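Protection of telomeres protein 1 (PDB 7CUI) binds single-stranded G-rich telomeric DNA of the consensus GGTTAC, protects the 3' overhang of fission yeast telomeres and regulates telomerase and telomere length. Local coordinates at residues L133-G136 with N137-R141; P152-A155 with A156-V159. All coordinates share one frame; numbering follows the deposited sequence.

Interaction 1. Residues L133-G136 with N137-R141; sequences LIWG and NLEER. With SO4 (sulfate ion), chain E.
W135 and L138 meet across a tight turn, their side chains crossing at about a right angle with W135 CB 3.9 Å from L138 CB. The backbone closes a type II' beta turn between them, L138 N giving its hydrogen to W135 O at 3.0 Å (N-H...O 155°). E139 then lays its backbone N over one face of the indole. Its CB lies 3.6 Å from W135 NE1; CG, anti to the backbone N (chi1 -175°), and the bend at chi2 then carry the carboxylate away. In the fold this turn links helices 121-135 and 138-148 of the C-terminal part of Pot1, and the end of the first and the start of the second meet strand 49-73 of a mixed beta-sheet; its F60 stacks on the W135 ring and also packs against L138 and E139. G136, at phi 50°, leaves the first helix, and N137 sits at the N-cap position of the second without a side-chain cap. On the looser outer side N137 ND2 instead reaches E140 OE1 at 2.8 Å, coming from above the carboxylate plane. Farther out R141 NH1 donates to O2 of a sulfate, probably from the crystallisation liquor, at 3.2 Å.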
# COMPACT_ATOMS: atom_id res chain seq x y z
N LEU A 133 -12.00 -5.20 4.22
CA LEU A 133 -11.74 -6.58 3.86
C LEU A 133 -10.24 -6.90 3.89
O LEU A 133 -9.88 -8.08 3.87
CB LEU A 133 -12.37 -6.88 2.49
CG LEU A 133 -13.88 -6.64 2.37
CD1 LEU A 133 -14.36 -6.83 0.93
CD2 LEU A 133 -14.67 -7.51 3.33
N ILE A 134 -9.38 -5.88 3.96
CA ILE A 134 -7.94 -6.11 4.01
C ILE A 134 -7.33 -5.74 5.36
O ILE A 134 -6.27 -6.27 5.70
CB ILE A 134 -7.16 -5.45 2.85
CG1 ILE A 134 -7.27 -3.92 2.87
CG2 ILE A 134 -7.58 -6.02 1.50
CD1 ILE A 134 -6.22 -3.22 2.04
N TRP A 135 -7.97 -4.84 6.12
CA TRP A 135 -7.37 -4.42 7.38
C TRP A 135 -8.34 -4.48 8.57
O TRP A 135 -8.03 -3.96 9.64
CB TRP A 135 -6.69 -3.05 7.25
CG TRP A 135 -7.61 -1.89 6.97
CD1 TRP A 135 -8.90 -1.73 7.37
CD2 TRP A 135 -7.26 -0.69 6.24
NE1 TRP A 135 -9.39 -0.52 6.93
CE2 TRP A 135 -8.41 0.13 6.23
CE3 TRP A 135 -6.10 -0.24 5.60
CZ2 TRP A 135 -8.42 1.38 5.60
CZ3 TRP A 135 -6.12 0.99 4.97
CH2 TRP A 135 -7.26 1.79 4.98
N GLY A 136 -9.52 -5.09 8.39
CA GLY A 136 -10.47 -5.26 9.47
C GLY A 136 -10.74 -3.96 10.23
O GLY A 136 -11.05 -2.93 9.61
N ASN A 137 -10.58 -4.02 11.56
CA ASN A 137 -10.93 -2.90 12.43
C ASN A 137 -9.76 -1.93 12.63
O ASN A 137 -9.82 -1.10 13.53
CB ASN A 137 -11.48 -3.35 13.78
CG ASN A 137 -12.72 -4.20 13.66
OD1 ASN A 137 -12.63 -5.43 13.66
ND2 ASN A 137 -13.87 -3.58 13.52
N LEU A 138 -8.72 -2.02 11.78
CA LEU A 138 -7.53 -1.20 11.92
C LEU A 138 -7.86 0.29 11.84
O LEU A 138 -7.40 1.07 12.68
CB LEU A 138 -6.53 -1.60 10.83
CG LEU A 138 -5.04 -1.56 11.18
CD1 LEU A 138 -4.28 -0.81 10.10
CD2 LEU A 138 -4.75 -0.99 12.56
N GLU A 139 -8.64 0.69 10.83
CA GLU A 139 -8.92 2.10 10.57
C GLU A 139 -9.70 2.68 11.75
O GLU A 139 -9.41 3.79 12.21
CB GLU A 139 -9.66 2.26 9.24
CG GLU A 139 -9.91 3.71 8.83
CD GLU A 139 -11.16 4.39 9.37
OE1 GLU A 139 -12.10 3.68 9.81
OE2 GLU A 139 -11.19 5.65 9.34
N GLU A 140 -10.69 1.90 12.23
CA GLU A 140 -11.56 2.29 13.33
C GLU A 140 -10.72 2.59 14.56
O GLU A 140 -10.96 3.58 15.26
CB GLU A 140 -12.51 1.15 13.68
CG GLU A 140 -13.74 1.10 12.80
CD GLU A 140 -14.63 -0.12 12.96
OE1 GLU A 140 -14.44 -0.89 13.95
OE2 GLU A 140 -15.52 -0.32 12.11
N ARG A 141 -9.74 1.72 14.81
CA ARG A 141 -8.90 1.79 15.99
C ARG A 141 -7.90 2.93 15.84
O ARG A 141 -7.61 3.63 16.81
CB ARG A 141 -8.19 0.45 16.23
CG ARG A 141 -9.01 -0.59 16.99
CD ARG A 141 -9.98 -0.16 18.07
NE ARG A 141 -9.40 0.15 19.37
CZ ARG A 141 -10.07 0.63 20.44
NH1 ARG A 141 -9.43 0.78 21.63
NH2 ARG A 141 -11.36 0.91 20.34
S SO4 E . -9.83 0.67 24.87
O1 SO4 E . -8.80 1.67 24.87
O2 SO4 E . -11.04 1.24 24.33
O3 SO4 E . -9.43 -0.45 24.07
O4 SO4 E . -10.07 0.23 26.22

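Interaction 2. Residues P152-A155 with A156-V159; sequences PTLA and AEDV
L154 and A155 hand their carbonyl oxygens to the backbone N-H groups of E157 and D158. The first bond is weak, E157 N to L154 O at 3.3 Å. The second, D158 N to A155 O at 3.0 Å, bends to 141° at the hydrogen, and the donor stands above the carbonyl plane rather than on a lone pair. Two residues before the L154 bond, A155 N donates to P152 O at 3.2 Å. All three bonds span three residues, as in a 3-10 turn; the P152 bond precedes the short, weakly bonded helix about 155-158, and the other two lead into it, between helix 138-148 and strand 163-171. Where the turn lacks a direct bond a water steps in: it donates to P152 O at 3.0 Å and weakly accepts from A156 N at 2.8 Å, giving P152 O a second donor. E157 holds CG between its backbone N and carbonyl carbon (chi1 72°), which lays CG 3.4 Å from L154 O, and the chain, extended beyond CG, carries the carboxylate on along the exposed surface. D158 places CB 3.3 Å from A155 O, while its OD2 is satisfied by H145 NE2 of helix 138-148. T153 OG1 pairs with the hydroxyl of S151. A155, the buried residue here, packs against I142, and A156 touches V58 of strand 49-73.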
# COMPACT_ATOMS: atom_id res chain seq x y z
N PRO A 152 -1.39 6.41 16.70
CA PRO A 152 -1.98 5.43 15.79
C PRO A 152 -1.34 4.04 15.74
O PRO A 152 -1.98 3.09 15.29
CB PRO A 152 -1.87 6.12 14.42
CG PRO A 152 -1.91 7.59 14.76
CD PRO A 152 -1.14 7.71 16.06
N THR A 153 -0.09 3.91 16.21
CA THR A 153 0.63 2.64 16.12
C THR A 153 0.13 1.65 17.17
O THR A 153 0.40 0.46 17.10
CB THR A 153 2.15 2.84 16.17
OG1 THR A 153 2.44 3.73 17.24
CG2 THR A 153 2.72 3.40 14.88
N LEU A 154 -0.61 2.18 18.15
CA LEU A 154 -1.21 1.37 19.19
C LEU A 154 -2.30 0.47 18.59
O LEU A 154 -2.59 -0.60 19.12
CB LEU A 154 -1.78 2.32 20.26
CG LEU A 154 -1.29 2.11 21.69
CD1 LEU A 154 0.23 2.25 21.78
CD2 LEU A 154 -1.97 3.09 22.63
N ALA A 155 -2.88 0.91 17.47
CA ALA A 155 -4.03 0.25 16.87
C ALA A 155 -3.69 -1.19 16.44
O ALA A 155 -4.52 -2.08 16.62
CB ALA A 155 -4.52 1.05 15.70
N ALA A 156 -2.49 -1.39 15.89
CA ALA A 156 -2.09 -2.67 15.32
C ALA A 156 -2.22 -3.81 16.34
O ALA A 156 -2.54 -4.93 15.96
CB ALA A 156 -0.67 -2.60 14.80
N GLU A 157 -1.98 -3.52 17.62
CA GLU A 157 -1.94 -4.57 18.62
C GLU A 157 -3.31 -4.74 19.28
O GLU A 157 -3.53 -5.70 20.02
CB GLU A 157 -0.78 -4.35 19.59
CG GLU A 157 -0.99 -3.20 20.55
CD GLU A 157 0.29 -2.67 21.17
OE1 GLU A 157 1.38 -2.88 20.57
OE2 GLU A 157 0.21 -2.05 22.25
N ASP A 158 -4.23 -3.81 19.00
CA ASP A 158 -5.59 -3.89 19.49
C ASP A 158 -6.38 -4.98 18.76
O ASP A 158 -7.27 -5.59 19.34
CB ASP A 158 -6.35 -2.58 19.28
CG ASP A 158 -5.98 -1.44 20.21
OD1 ASP A 158 -5.14 -1.64 21.11
OD2 ASP A 158 -6.55 -0.34 20.03
N VAL A 159 -6.05 -5.20 17.48
CA VAL A 159 -6.91 -5.95 16.58
C VAL A 159 -6.12 -6.98 15.78
O VAL A 159 -4.91 -6.82 15.57
CB VAL A 159 -7.69 -5.02 15.64
CG1 VAL A 159 -8.69 -4.16 16.40
CG2 VAL A 159 -6.77 -4.16 14.79
O HOH W 1 -1.13 0.41 14.22

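Helix 138-148 is common to both places: its first turn belongs to interaction 1, and helix 155-158 of interaction 2 folds back on it, leaving the two centres 10 Å apart. Interaction 1 is buried, its turn sealed by aromatic and aliphatic packing against the sheet. Interaction 2 lies at the surface, where bare backbone bonds and a water hold the turn, and D158 turns its carboxylate to helix 138-148. They touch directly: R141 NE forms a salt bridge with D158 OD2 at 3.0 Å, and A155 CB rests against L138 CD2 at 3.8 Å and against R141 CB. R141 CG also packs on V159 CG1.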